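Local coordinates for protein monosaccharide-transporting ATPase (Actinobacillus succinogenes, PDB 5DTE) that probably serves as the periplasmic sugar-binding component of an ABC transporter, and holds beta-D-allopyranose in the cleft between its two domains, at residues A87-P92 and I278-A283; N148-I153 and K180-Y185; E172-G177 and G248-P253; E257-G262 and E306-Y311; A283-Q286 and E291-S294. One frame throughout, in Å; residues are numbered along the deposited sequence.

Contact 1 (A87-P92 and I278-A283); sequences AIIVTP and IAIEHA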
# COMPACT_ATOMS: atom_id res chain seq x y z
N ALA A 87 12.17 5.01 19.77
CA ALA A 87 12.13 4.25 18.52
C ALA A 87 11.54 5.06 17.36
O ALA A 87 10.86 6.07 17.57
CB ALA A 87 11.34 2.96 18.71
N ILE A 88 11.81 4.61 16.14
CA ILE A 88 11.20 5.19 14.95
C ILE A 88 10.52 4.14 14.05
O ILE A 88 11.09 3.09 13.73
CB ILE A 88 12.24 5.95 14.12
CG1 ILE A 88 13.17 6.76 15.02
CG2 ILE A 88 11.56 6.85 13.12
CD1 ILE A 88 14.33 7.33 14.28
N ILE A 89 9.29 4.43 13.66
CA ILE A 89 8.59 3.68 12.64
C ILE A 89 8.47 4.57 11.42
O ILE A 89 7.84 5.63 11.48
CB ILE A 89 7.20 3.24 13.11
CG1 ILE A 89 7.33 2.39 14.37
CG2 ILE A 89 6.46 2.50 12.00
CD1 ILE A 89 6.05 2.27 15.18
N VAL A 90 9.07 4.16 10.31
CA VAL A 90 9.01 4.97 9.11
C VAL A 90 8.49 4.15 7.92
O VAL A 90 8.78 2.96 7.78
CB VAL A 90 10.39 5.59 8.77
CG1 VAL A 90 11.35 4.55 8.22
CG2 VAL A 90 10.23 6.71 7.78
N THR A 91 7.67 4.82 7.11
CA THR A 91 7.16 4.31 5.84
C THR A 91 7.92 5.01 4.73
O THR A 91 7.51 6.10 4.30
CB THR A 91 5.67 4.58 5.68
OG1 THR A 91 5.49 5.99 5.48
CG2 THR A 91 4.92 4.16 6.93
N PRO A 92 9.03 4.42 4.28
CA PRO A 92 9.96 5.04 3.33
C PRO A 92 9.33 5.56 2.04
O PRO A 92 8.16 5.31 1.76
CB PRO A 92 10.94 3.92 3.02
CG PRO A 92 11.01 3.19 4.29
CD PRO A 92 9.59 3.16 4.80
N ILE A 278 1.87 -4.20 14.63
CA ILE A 278 3.09 -5.03 14.67
C ILE A 278 4.35 -4.16 14.63
O ILE A 278 5.31 -4.46 15.33
CB ILE A 278 3.14 -6.07 13.52
CG1 ILE A 278 2.48 -7.38 13.97
CG2 ILE A 278 4.57 -6.39 13.14
CD1 ILE A 278 0.96 -7.35 14.07
N ALA A 279 4.33 -3.08 13.86
CA ALA A 279 5.46 -2.14 13.86
C ALA A 279 5.80 -1.63 15.27
O ALA A 279 6.95 -1.69 15.71
CB ALA A 279 5.16 -0.99 12.94
N ILE A 280 4.79 -1.14 15.98
CA ILE A 280 4.94 -0.64 17.35
C ILE A 280 5.30 -1.77 18.32
O ILE A 280 6.02 -1.54 19.30
CB ILE A 280 3.65 0.04 17.84
CG1 ILE A 280 3.30 1.22 16.93
CG2 ILE A 280 3.77 0.48 19.30
CD1 ILE A 280 1.83 1.59 16.96
N GLU A 281 4.80 -2.97 18.04
CA GLU A 281 5.11 -4.13 18.88
C GLU A 281 6.58 -4.53 18.66
O GLU A 281 7.25 -5.01 19.58
CB GLU A 281 4.16 -5.29 18.57
CG GLU A 281 2.98 -5.45 19.56
CD GLU A 281 3.32 -6.30 20.79
OE1 GLU A 281 4.43 -6.91 20.83
OE2 GLU A 281 2.48 -6.38 21.73
N HIS A 282 7.06 -4.30 17.44
CA HIS A 282 8.40 -4.69 17.03
C HIS A 282 9.44 -3.70 17.51
O HIS A 282 10.57 -4.08 17.82
CB HIS A 282 8.48 -4.81 15.50
CG HIS A 282 8.12 -6.17 14.99
ND1 HIS A 282 8.44 -6.58 13.70
CD2 HIS A 282 7.49 -7.21 15.57
CE1 HIS A 282 8.01 -7.82 13.53
NE2 HIS A 282 7.43 -8.23 14.65
N ALA A 283 9.08 -2.43 17.55
CA ALA A 283 9.96 -1.41 18.11
C ALA A 283 10.23 -1.72 19.58
O ALA A 283 11.39 -1.74 20.01
CB ALA A 283 9.34 -0.01 17.95

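Contact 2 (N148-I153 and K180-Y185); sequences NLAEAI and KAFAEY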
# COMPACT_ATOMS: atom_id res chain seq x y z
N ASN A 148 -9.07 -12.78 -8.88
CA ASN A 148 -10.47 -12.71 -8.48
C ASN A 148 -11.33 -12.02 -9.54
O ASN A 148 -12.44 -12.45 -9.84
CB ASN A 148 -10.58 -12.00 -7.14
CG ASN A 148 -11.97 -12.06 -6.55
OD1 ASN A 148 -12.75 -11.11 -6.66
ND2 ASN A 148 -12.29 -13.18 -5.89
N LEU A 149 -10.79 -10.94 -10.11
CA LEU A 149 -11.44 -10.19 -11.18
C LEU A 149 -11.45 -10.96 -12.50
O LEU A 149 -12.41 -10.87 -13.27
CB LEU A 149 -10.75 -8.84 -11.36
CG LEU A 149 -11.12 -7.93 -12.53
CD1 LEU A 149 -12.42 -7.18 -12.24
CD2 LEU A 149 -9.98 -6.97 -12.88
N ALA A 150 -10.37 -11.70 -12.76
CA ALA A 150 -10.28 -12.54 -13.96
C ALA A 150 -11.43 -13.52 -13.98
O ALA A 150 -12.16 -13.61 -14.96
CB ALA A 150 -8.97 -13.29 -14.01
N GLU A 151 -11.60 -14.22 -12.86
CA GLU A 151 -12.75 -15.10 -12.64
C GLU A 151 -14.09 -14.36 -12.73
O GLU A 151 -15.03 -14.86 -13.35
CB GLU A 151 -12.62 -15.78 -11.28
CG GLU A 151 -11.40 -16.69 -11.20
CD GLU A 151 -11.66 -18.06 -11.81
OE1 GLU A 151 -10.82 -18.53 -12.62
OE2 GLU A 151 -12.69 -18.68 -11.45
N ALA A 152 -14.16 -13.17 -12.14
CA ALA A 152 -15.39 -12.36 -12.13
C ALA A 152 -15.88 -11.92 -13.52
O ALA A 152 -17.09 -11.87 -13.75
CB ALA A 152 -15.19 -11.14 -11.25
N ILE A 153 -14.96 -11.59 -14.43
CA ILE A 153 -15.39 -11.16 -15.76
C ILE A 153 -15.44 -12.33 -16.72
O ILE A 153 -15.55 -12.15 -17.93
CB ILE A 153 -14.49 -10.06 -16.34
CG1 ILE A 153 -13.07 -10.57 -16.56
CG2 ILE A 153 -14.51 -8.87 -15.44
CD1 ILE A 153 -12.33 -9.84 -17.71
N LYS A 180 1.04 -11.68 -13.74
CA LYS A 180 1.19 -13.13 -13.62
C LYS A 180 -0.15 -13.84 -13.65
O LYS A 180 -0.28 -14.93 -14.20
CB LYS A 180 1.93 -13.49 -12.33
CG LYS A 180 2.13 -14.99 -12.20
CD LYS A 180 2.10 -15.45 -10.77
CE LYS A 180 2.20 -16.97 -10.68
NZ LYS A 180 3.04 -17.39 -9.51
N ALA A 181 -1.16 -13.21 -13.06
CA ALA A 181 -2.47 -13.81 -12.93
C ALA A 181 -3.26 -13.87 -14.25
O ALA A 181 -3.92 -14.88 -14.52
CB ALA A 181 -3.25 -13.05 -11.89
N PHE A 182 -3.23 -12.80 -15.06
CA PHE A 182 -3.99 -12.80 -16.32
C PHE A 182 -3.29 -13.70 -17.32
O PHE A 182 -3.91 -14.25 -18.24
CB PHE A 182 -4.15 -11.39 -16.91
CG PHE A 182 -4.80 -10.41 -15.97
CD1 PHE A 182 -5.90 -10.77 -15.22
CD2 PHE A 182 -4.28 -9.14 -15.81
CE1 PHE A 182 -6.47 -9.88 -14.35
CE2 PHE A 182 -4.85 -8.26 -14.94
CZ PHE A 182 -5.95 -8.64 -14.21
N ALA A 183 -1.98 -13.85 -17.12
CA ALA A 183 -1.18 -14.73 -17.96
C ALA A 183 -1.71 -16.17 -17.88
O ALA A 183 -1.41 -16.98 -18.74
CB ALA A 183 0.29 -14.68 -17.54
N GLU A 184 -2.51 -16.45 -16.85
CA GLU A 184 -3.12 -17.77 -16.67
C GLU A 184 -4.45 -17.88 -17.42
O GLU A 184 -5.00 -18.98 -17.59
CB GLU A 184 -3.34 -18.07 -15.18
CG GLU A 184 -2.05 -18.18 -14.39
CD GLU A 184 -2.27 -18.56 -12.94
OE1 GLU A 184 -3.43 -18.86 -12.58
OE2 GLU A 184 -1.28 -18.56 -12.16
N TYR A 185 -4.95 -16.74 -17.88
CA TYR A 185 -6.20 -16.70 -18.63
C TYR A 185 -5.95 -16.22 -20.05
O TYR A 185 -6.06 -15.01 -20.32
CB TYR A 185 -7.22 -15.80 -17.92
CG TYR A 185 -7.56 -16.29 -16.53
CD1 TYR A 185 -8.68 -17.07 -16.30
CD2 TYR A 185 -6.73 -15.98 -15.45
CE1 TYR A 185 -9.00 -17.53 -15.04
CE2 TYR A 185 -7.03 -16.44 -14.17
CZ TYR A 185 -8.17 -17.21 -13.98
OH TYR A 185 -8.49 -17.67 -12.73

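Contact 3 (E172-G177 and G248-P253); sequences EQRKGG and GYDGIP. With ALL (beta-D-allopyranose), chain E.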
# COMPACT_ATOMS: atom_id res chain seq x y z
N GLU A 172 4.68 -1.46 -8.43
CA GLU A 172 5.21 -2.41 -9.41
C GLU A 172 4.97 -3.86 -8.99
O GLU A 172 4.54 -4.66 -9.80
CB GLU A 172 6.72 -2.17 -9.65
CG GLU A 172 7.12 -0.70 -9.99
CD GLU A 172 6.98 -0.31 -11.48
OE1 GLU A 172 6.76 -1.19 -12.33
OE2 GLU A 172 7.09 0.91 -11.79
N GLN A 173 5.21 -4.19 -7.72
CA GLN A 173 4.92 -5.54 -7.20
C GLN A 173 3.47 -5.96 -7.48
O GLN A 173 3.22 -7.07 -7.97
CB GLN A 173 5.19 -5.63 -5.70
CG GLN A 173 6.66 -5.66 -5.29
CD GLN A 173 7.45 -6.76 -5.99
OE1 GLN A 173 7.05 -7.92 -6.00
NE2 GLN A 173 8.60 -6.40 -6.56
N ARG A 174 2.51 -5.09 -7.18
CA ARG A 174 1.10 -5.40 -7.43
C ARG A 174 0.81 -5.59 -8.93
O ARG A 174 0.00 -6.46 -9.31
CB ARG A 174 0.21 -4.30 -6.83
CG ARG A 174 0.26 -4.27 -5.32
CD ARG A 174 -0.26 -2.98 -4.73
NE ARG A 174 0.18 -2.83 -3.34
CZ ARG A 174 -0.08 -1.76 -2.59
NH1 ARG A 174 -0.79 -0.76 -3.10
NH2 ARG A 174 0.36 -1.69 -1.34
N LYS A 175 1.47 -4.79 -9.76
CA LYS A 175 1.40 -4.93 -11.22
C LYS A 175 1.92 -6.31 -11.65
O LYS A 175 1.18 -7.08 -12.29
CB LYS A 175 2.22 -3.81 -11.89
CG LYS A 175 2.27 -3.84 -13.43
CD LYS A 175 3.60 -3.26 -13.97
CE LYS A 175 3.36 -2.23 -15.06
NZ LYS A 175 2.35 -2.68 -16.07
N GLY A 176 3.17 -6.63 -11.29
CA GLY A 176 3.77 -7.91 -11.61
C GLY A 176 2.90 -9.06 -11.13
O GLY A 176 2.78 -10.10 -11.80
N GLY A 177 2.29 -8.86 -9.96
CA GLY A 177 1.31 -9.79 -9.43
C GLY A 177 0.10 -9.96 -10.34
O GLY A 177 -0.31 -11.07 -10.66
N GLY A 248 -9.65 -3.09 -6.55
CA GLY A 248 -8.77 -2.14 -5.89
C GLY A 248 -7.87 -2.79 -4.87
O GLY A 248 -7.79 -4.02 -4.79
N TYR A 249 -7.21 -1.97 -4.06
CA TYR A 249 -6.19 -2.47 -3.14
C TYR A 249 -5.96 -1.51 -1.99
O TYR A 249 -5.57 -0.38 -2.23
CB TYR A 249 -4.87 -2.68 -3.88
CG TYR A 249 -3.89 -3.57 -3.17
CD1 TYR A 249 -3.64 -4.86 -3.62
CD2 TYR A 249 -3.20 -3.12 -2.05
CE1 TYR A 249 -2.74 -5.70 -2.97
CE2 TYR A 249 -2.28 -3.95 -1.38
CZ TYR A 249 -2.06 -5.24 -1.86
OH TYR A 249 -1.16 -6.06 -1.22
N ASP A 250 -6.26 -1.99 -0.76
CA ASP A 250 -5.96 -1.37 0.55
C ASP A 250 -7.06 -1.72 1.56
O ASP A 250 -6.80 -1.96 2.74
CB ASP A 250 -5.81 0.17 0.49
CG ASP A 250 -4.45 0.61 -0.01
OD1 ASP A 250 -3.58 -0.25 -0.22
OD2 ASP A 250 -4.26 1.83 -0.21
N GLY A 251 -8.30 -1.72 1.08
CA GLY A 251 -9.45 -1.99 1.92
C GLY A 251 -10.02 -0.82 2.70
O GLY A 251 -10.59 -1.02 3.78
N ILE A 252 -9.90 0.39 2.17
CA ILE A 252 -10.42 1.58 2.87
C ILE A 252 -11.95 1.44 2.98
O ILE A 252 -12.56 0.70 2.21
CB ILE A 252 -10.02 2.94 2.16
CG1 ILE A 252 -10.61 3.07 0.76
CG2 ILE A 252 -8.50 3.09 2.05
CD1 ILE A 252 -10.08 4.27 0.01
N PRO A 253 -12.56 2.10 3.98
CA PRO A 253 -14.01 2.07 4.18
C PRO A 253 -14.84 2.26 2.92
O PRO A 253 -15.69 1.43 2.62
CB PRO A 253 -14.25 3.22 5.16
CG PRO A 253 -12.89 3.70 5.61
CD PRO A 253 -11.87 2.72 5.12
C1 ALL E . 1.30 2.14 -0.86
C2 ALL E . 0.44 1.56 0.25
C3 ALL E . -0.99 1.87 0.08
C4 ALL E . -1.24 3.31 -0.24
C5 ALL E . -0.44 3.66 -1.49
C6 ALL E . -0.73 5.01 -2.04
O1 ALL E . 2.64 2.04 -0.56
O2 ALL E . 0.60 0.12 0.22
O3 ALL E . -1.52 1.07 -1.02
O4 ALL E . -2.64 3.54 -0.47
O5 ALL E . 0.97 3.57 -1.12
O6 ALL E . -0.18 5.99 -1.20

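Contact 4 (E257-G262 and E306-Y311); sequences EYVKQG and EQSKNY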
# COMPACT_ATOMS: atom_id res chain seq x y z
N GLU A 257 -17.39 -0.26 1.04
CA GLU A 257 -18.80 0.05 0.83
C GLU A 257 -19.20 -0.23 -0.63
O GLU A 257 -20.20 -0.91 -0.89
CB GLU A 257 -19.07 1.51 1.19
CG GLU A 257 -20.51 1.95 1.03
CD GLU A 257 -20.68 3.43 1.31
OE1 GLU A 257 -19.69 4.07 1.75
OE2 GLU A 257 -21.79 3.97 1.07
N TYR A 258 -18.39 0.27 -1.57
CA TYR A 258 -18.58 0.00 -2.99
C TYR A 258 -18.65 -1.50 -3.28
O TYR A 258 -19.46 -1.96 -4.07
CB TYR A 258 -17.46 0.63 -3.82
CG TYR A 258 -17.69 2.06 -4.27
CD1 TYR A 258 -18.71 2.84 -3.72
CD2 TYR A 258 -16.89 2.63 -5.27
CE1 TYR A 258 -18.91 4.15 -4.15
CE2 TYR A 258 -17.08 3.92 -5.69
CZ TYR A 258 -18.09 4.68 -5.13
OH TYR A 258 -18.28 5.97 -5.57
N VAL A 259 -17.79 -2.26 -2.62
CA VAL A 259 -17.82 -3.71 -2.76
C VAL A 259 -19.15 -4.27 -2.30
O VAL A 259 -19.71 -5.15 -2.95
CB VAL A 259 -16.68 -4.37 -1.97
CG1 VAL A 259 -16.91 -5.85 -1.87
CG2 VAL A 259 -15.34 -4.05 -2.62
N LYS A 260 -19.67 -3.74 -1.19
CA LYS A 260 -20.99 -4.14 -0.71
C LYS A 260 -22.07 -3.86 -1.74
O LYS A 260 -22.89 -4.72 -2.03
CB LYS A 260 -21.33 -3.42 0.59
CG LYS A 260 -21.10 -4.23 1.84
CD LYS A 260 -21.10 -3.33 3.04
CE LYS A 260 -20.11 -3.81 4.06
NZ LYS A 260 -20.01 -2.83 5.19
N GLN A 261 -22.06 -2.64 -2.28
CA GLN A 261 -23.10 -2.22 -3.22
C GLN A 261 -22.97 -2.90 -4.59
O GLN A 261 -23.92 -2.89 -5.39
CB GLN A 261 -23.07 -0.70 -3.40
CG GLN A 261 -22.98 0.11 -2.12
CD GLN A 261 -22.74 1.60 -2.39
OE1 GLN A 261 -22.08 2.29 -1.62
NE2 GLN A 261 -23.30 2.08 -3.51
N GLY A 262 -21.81 -3.49 -4.86
CA GLY A 262 -21.55 -4.12 -6.14
C GLY A 262 -20.82 -3.22 -7.12
O GLY A 262 -20.44 -3.65 -8.21
N GLU A 306 -19.31 -11.52 -0.67
CA GLU A 306 -19.71 -12.44 0.40
C GLU A 306 -18.80 -12.33 1.64
O GLU A 306 -19.21 -12.66 2.75
CB GLU A 306 -19.77 -13.90 -0.09
CG GLU A 306 -21.06 -14.62 0.38
CD GLU A 306 -21.49 -15.79 -0.51
OE1 GLU A 306 -20.61 -16.51 -1.03
OE2 GLU A 306 -22.71 -16.00 -0.68
N GLN A 307 -17.57 -11.86 1.44
CA GLN A 307 -16.67 -11.56 2.55
C GLN A 307 -16.98 -10.14 3.01
O GLN A 307 -16.58 -9.70 4.09
CB GLN A 307 -15.21 -11.71 2.11
CG GLN A 307 -14.16 -11.20 3.08
CD GLN A 307 -13.94 -12.11 4.28
OE1 GLN A 307 -13.82 -11.64 5.41
NE2 GLN A 307 -13.88 -13.42 4.03
N SER A 308 -17.72 -9.43 2.17
CA SER A 308 -18.15 -8.08 2.49
C SER A 308 -19.12 -8.10 3.66
O SER A 308 -19.29 -7.11 4.38
CB SER A 308 -18.80 -7.44 1.27
OG SER A 308 -18.88 -6.05 1.43
N LYS A 309 -19.74 -9.26 3.85
CA LYS A 309 -20.75 -9.46 4.88
C LYS A 309 -20.14 -9.27 6.26
O LYS A 309 -20.84 -8.92 7.21
CB LYS A 309 -21.39 -10.85 4.73
CG LYS A 309 -21.93 -11.10 3.31
CD LYS A 309 -22.99 -12.19 3.22
CE LYS A 309 -23.81 -12.02 1.94
NZ LYS A 309 -24.82 -13.11 1.70
N ASN A 310 -18.81 -9.43 6.32
CA ASN A 310 -18.02 -9.30 7.56
C ASN A 310 -17.49 -7.89 7.84
O ASN A 310 -17.09 -7.58 8.96
CB ASN A 310 -16.85 -10.28 7.52
CG ASN A 310 -17.29 -11.72 7.26
OD1 ASN A 310 -18.30 -11.97 6.61
ND2 ASN A 310 -16.55 -12.68 7.80
N TYR A 311 -17.50 -7.04 6.81
CA TYR A 311 -17.00 -5.68 6.93
C TYR A 311 -18.14 -4.66 7.06
O TYR A 311 -19.13 -4.86 7.78
CB TYR A 311 -16.11 -5.34 5.72
CG TYR A 311 -14.73 -5.96 5.77
CD1 TYR A 311 -13.61 -5.19 6.06
CD2 TYR A 311 -14.54 -7.31 5.54
CE1 TYR A 311 -12.34 -5.75 6.12
CE2 TYR A 311 -13.28 -7.89 5.60
CZ TYR A 311 -12.17 -7.10 5.89
OH TYR A 311 -10.91 -7.66 5.95
OXT TYR A 311 -18.11 -3.58 6.44

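Contact 5 (A283-Q286 and E291-S294); sequences ALKQ and EIPS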
# COMPACT_ATOMS: atom_id res chain seq x y z
N ALA A 283 9.08 -2.43 17.55
CA ALA A 283 9.96 -1.41 18.11
C ALA A 283 10.23 -1.72 19.58
O ALA A 283 11.39 -1.74 20.01
CB ALA A 283 9.34 -0.01 17.95
N LEU A 284 9.15 -1.97 20.33
CA LEU A 284 9.19 -2.23 21.76
C LEU A 284 10.07 -3.41 22.12
O LEU A 284 10.77 -3.37 23.14
CB LEU A 284 7.78 -2.49 22.30
CG LEU A 284 6.87 -1.26 22.28
CD1 LEU A 284 5.45 -1.63 22.65
CD2 LEU A 284 7.42 -0.19 23.21
N LYS A 285 10.03 -4.45 21.29
CA LYS A 285 10.86 -5.62 21.51
C LYS A 285 12.31 -5.22 21.36
O LYS A 285 13.12 -5.51 22.22
CB LYS A 285 10.51 -6.75 20.53
CG LYS A 285 9.34 -7.65 20.97
CD LYS A 285 9.15 -8.83 20.00
CE LYS A 285 7.78 -9.50 20.12
NZ LYS A 285 7.31 -9.91 18.75
N GLN A 286 12.61 -4.52 20.28
CA GLN A 286 13.96 -4.04 20.04
C GLN A 286 14.43 -2.99 21.06
O GLN A 286 15.63 -2.78 21.21
CB GLN A 286 14.06 -3.48 18.62
CG GLN A 286 14.51 -4.51 17.60
CD GLN A 286 15.24 -3.89 16.43
OE1 GLN A 286 14.91 -2.78 15.97
NE2 GLN A 286 16.25 -4.59 15.94
N GLU A 291 14.78 -10.38 19.98
CA GLU A 291 14.86 -10.56 18.54
C GLU A 291 13.49 -10.46 17.87
O GLU A 291 12.48 -10.92 18.40
CB GLU A 291 15.51 -11.90 18.21
CG GLU A 291 14.75 -13.11 18.70
CD GLU A 291 15.49 -14.40 18.41
OE1 GLU A 291 16.43 -14.37 17.58
OE2 GLU A 291 15.13 -15.44 19.00
N ILE A 292 13.49 -9.81 16.71
CA ILE A 292 12.33 -9.76 15.84
C ILE A 292 12.73 -10.36 14.48
O ILE A 292 13.92 -10.35 14.14
CB ILE A 292 11.80 -8.30 15.63
CG1 ILE A 292 12.93 -7.39 15.14
CG2 ILE A 292 11.13 -7.75 16.88
CD1 ILE A 292 12.49 -6.00 14.83
N PRO A 293 11.75 -10.88 13.71
CA PRO A 293 12.03 -11.29 12.33
C PRO A 293 12.52 -10.11 11.46
O PRO A 293 12.18 -8.97 11.77
CB PRO A 293 10.67 -11.81 11.84
CG PRO A 293 9.66 -11.11 12.73
CD PRO A 293 10.33 -11.07 14.06
N SER A 294 13.31 -10.37 10.42
CA SER A 294 13.73 -9.29 9.52
C SER A 294 12.59 -8.84 8.63
O SER A 294 12.57 -7.69 8.17
CB SER A 294 14.92 -9.71 8.67
OG SER A 294 16.13 -9.40 9.33

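Contact 1 (A87-P92 and I278-A283)
Ile89 and Ala87 point from one face of a parallel beta sheet onto helix 272-287, and the contact is a compact example of the helix-on-sheet layering from which the type I periplasmic binding protein fold is built. The strand and the helix segment run nearly antiparallel, at 152°, with their axes 8.8 Å apart at the closest. At the start of the strand the approach is methyl to methyl, Ala87 CB facing Ala283 CB at 3.7 Å.

Ile89 is the one long side chain that the strand sends into the helix, and its two branches divide the work. CG1 stands beside the backbone N, opposite the carbonyl carbon (chi1 -58°), and carries CD1 outward to Ile280, while CG2 is left for the helix residue one position earlier. The two isoleucines cross at about a right angle, the terminal methyl CD1 of Ile89 against CG1 of Ile280. Ile88 and Val90 turn to the other face of the sheet, where helix 70-82 receives them on Met80, Ile81 and Val77. The helix also spans the strands on either side: Ala283 rests on Ile29 and Ala279 on Ile113. At the end of the strand nearer the sugar, Thr91 OG1 is hydrogen-bonded to Lys34 N, the backbone of a pocket residue, although the side chain of Ile89 is about 13 Å from the bound sugar. No hydrogen bond crosses between the segments. The second branch of the isoleucine closes the contact by packing alone, with Ile89 CG2 3.8 Å from Ala279 CB.

Contact 2 (N148-I153 and K180-Y185)
Ala150 sets its methyl group over the ring of Tyr185, a CH-pi interaction. The methyl stands over one face, CB lying 3.8 Å from the centroid of Tyr185 and 17° off the ring normal, displaced toward the CD2 and CE2 side.

The apolar part comes from the same methyl, which also approaches the edge of a second ring, with Ala150 CB 4.2 Å from Phe182 CD1. One small side chain thus fits between two aromatic ones. The type I turn from Phe182 to Tyr185, closed by Tyr185 N bonding to Phe182 O at 2.7 Å, brings the tyrosine back toward helix 138-152.

The polar part involves the exposed Glu151. Tyr185 OH donates to Glu151 OE1, modelled at 2.5 Å, a doubtful length at this resolution. The glutamate chain bends at its second torsion (chi2 -82°), which swings the carboxylate round to the hydroxyl. OE1 arrives at the ring edge near the ring plane, but the carboxylate as a whole is steeply inclined to the ring. Lys147 NZ adds a weak hydrogen bond to the same hydroxyl.

The contact joins the end of helix 138-152 to the turn at the end of helix 169-182, over the four-stranded sheet. Strand 188-195 lies beneath both, with Ala150 and Ile153 on Ile188 and Phe182 on Ile190, while Leu149 reaches Leu245 and Ser247 of strand 245-247.

Contact 3 (E172-G177 and G248-P253)
The guanidinium of Arg174 lies flat on the Tyr249 ring, and this stack is the tight half of a contact in the sugar pocket. The guanidinium and ring centres are 3.9 Å apart with planes at 17°, and Arg174 CD stands 3.8 Å from the centroid of the Tyr249 ring, almost on its normal. The arginine chain is extended from CG to NE (chi2 163°), which carries the guanidinium across the ring to the sugar. With one face against the tyrosine, the guanidinium uses its N-H groups at the edge: NH1 donates to the allose O3 at 2.9 Å with an N-H...O angle of 159°, and NH2 bonds to O2, at a modelled length too short to trust. Bonds from NH1 to Ala223 O and from NH2 to Asn138 OD1 further fix its rotation.

The looser half is between Arg174 and Asp250. Arg174 NH1 and Asp250 OD1 are 4.0 Å apart, but the oxygen is well out of the guanidinium plane; no N-H points at it, and any attraction is probably one of charge alone. The sugar joins them instead: O3 accepts from Arg174 and donates to Asp250 OD1 at 2.6 Å, while O4 donates to OD2, again at a doubtfully short modelled length. Beyond this buried core Gly251 becomes partly exposed and Pro253 is exposed, neither meeting the helix.

Helix 169-182 thus faces the loop between strand 245-247 and helix 253-261. Asn138, at the start of helix 138-152, touches Tyr249. Asp225 of helix 225-237 binds Ile252 N, and Tyr40 of helix 39-54, in the other domain, packs on Asp250.

Contact 4 (E257-G262 and E306-Y311)
The C-terminal carboxylate of Tyr311 is the flat group that meets helix 253-261, and Lys260 comes to it through one oxygen. Lys260 NZ forms a salt bridge with Tyr311 OXT, modelled at 2.4 Å, a length too short to be taken literally; the second oxygen, Tyr311 O, is 3.4 Å from Lys260 NZ at an angle too poor for a hydrogen bond. The Tyr311 ring leads away from the helix. At its edge, in plane, lies Gln307 OE1, and its hydroxyl is hydrogen-bonded to Asp269 OD2.

Ser308 forms the second half of the contact. Its OG is turned opposite the backbone N (chi1 -164°) and lies alongside the aliphatic base of Lys260, with Val259 CG1 3.8 Å from Ser308 OG. From there the lysine passes the serine carbonyl, with Lys260 CE 3.4 Å from Ser308 O, and bends at its third torsion (chi3 -145°) on the way to the chain end. The backbones come near here, the CA atoms of Lys260 and Ser308 being 5.8 Å apart. A short 3-10 segment, residues 308-310, curls the tail, and Tyr311 N bonds to Ser308 O at 3.0 Å.

The last residues of the chain lie against helix 253-261. Lys305 NZ bonds to Lys260 O nearby, Val259 packs on Met264 in the loop after the helix, and Gln307 and Tyr311 rest on strand 301-303, which pairs with strand 267-269.

Contact 5 (A283-Q286 and E291-S294)
The backbone is helical through Lys285 and Gln286 and returns extended at Ile292 (phi -121°, psi 156°), bringing the CA atoms of Gln286 and Glu291 to 6.8 Å. This is a helix-to-strand connection of an alpha/beta fold: helix 272-287 ends, the chain reverses, and it goes on to strand 295-297 at the edge of the six-stranded sheet.

Ile292 carries the contact, pointing back at the helix and spreading its branches over two successive residues. CG1 lies between the backbone N and the carbonyl carbon (chi1 54°), a rotamer that sends CD1 to Gln286 and leaves CG2 for Lys285. The glutamine and isoleucine side chains are crossed at roughly 90°, Ile292 CD1 meeting the aliphatic part of the glutamine at Gln286 CG, 3.7 Å away, with the amide carbon Gln286 CD next at 3.8 Å. Here the methylene groups of two polar residues act as the apolar partner, and no hydrogen bond links the segments.

The contact lies at the surface; Asn132 of strand 132-135 touches both Gln286 and Ile292, and His282, one turn earlier in the helix, touches Ile292 and Pro293. Further on, Ser294 pairs through its backbone with Tyr133. The Lys285 stem runs past the loop. The methyl Ile292 CG2 lies against that stem at two points, 3.8 Å from Lys285 CB and equally far from Lys285 CD.

In the fold
The five contacts divide between the two domains. Contacts 1 and 5 belong to the six-stranded sheet domain; their centres are 9 Å apart, and they share Ala283 on helix 272-287. Contacts 2, 3 and 4 belong to the four-stranded sheet domain, and contacts 2 and 3 both draw on helix 169-182. Contacts 1 and 2 lie on opposite sides of the chain centre, their centres 35 Å apart, with the sugar site of contact 3 between. In sequence, contacts 2 and 3 fall between 87-92 and its partner 278-283, so the chain enters the second domain and returns. Segment 257-262 is laid down before that return, contact 5 follows contact 1 directly, and a last crossing brings 306-311 back to 257-262.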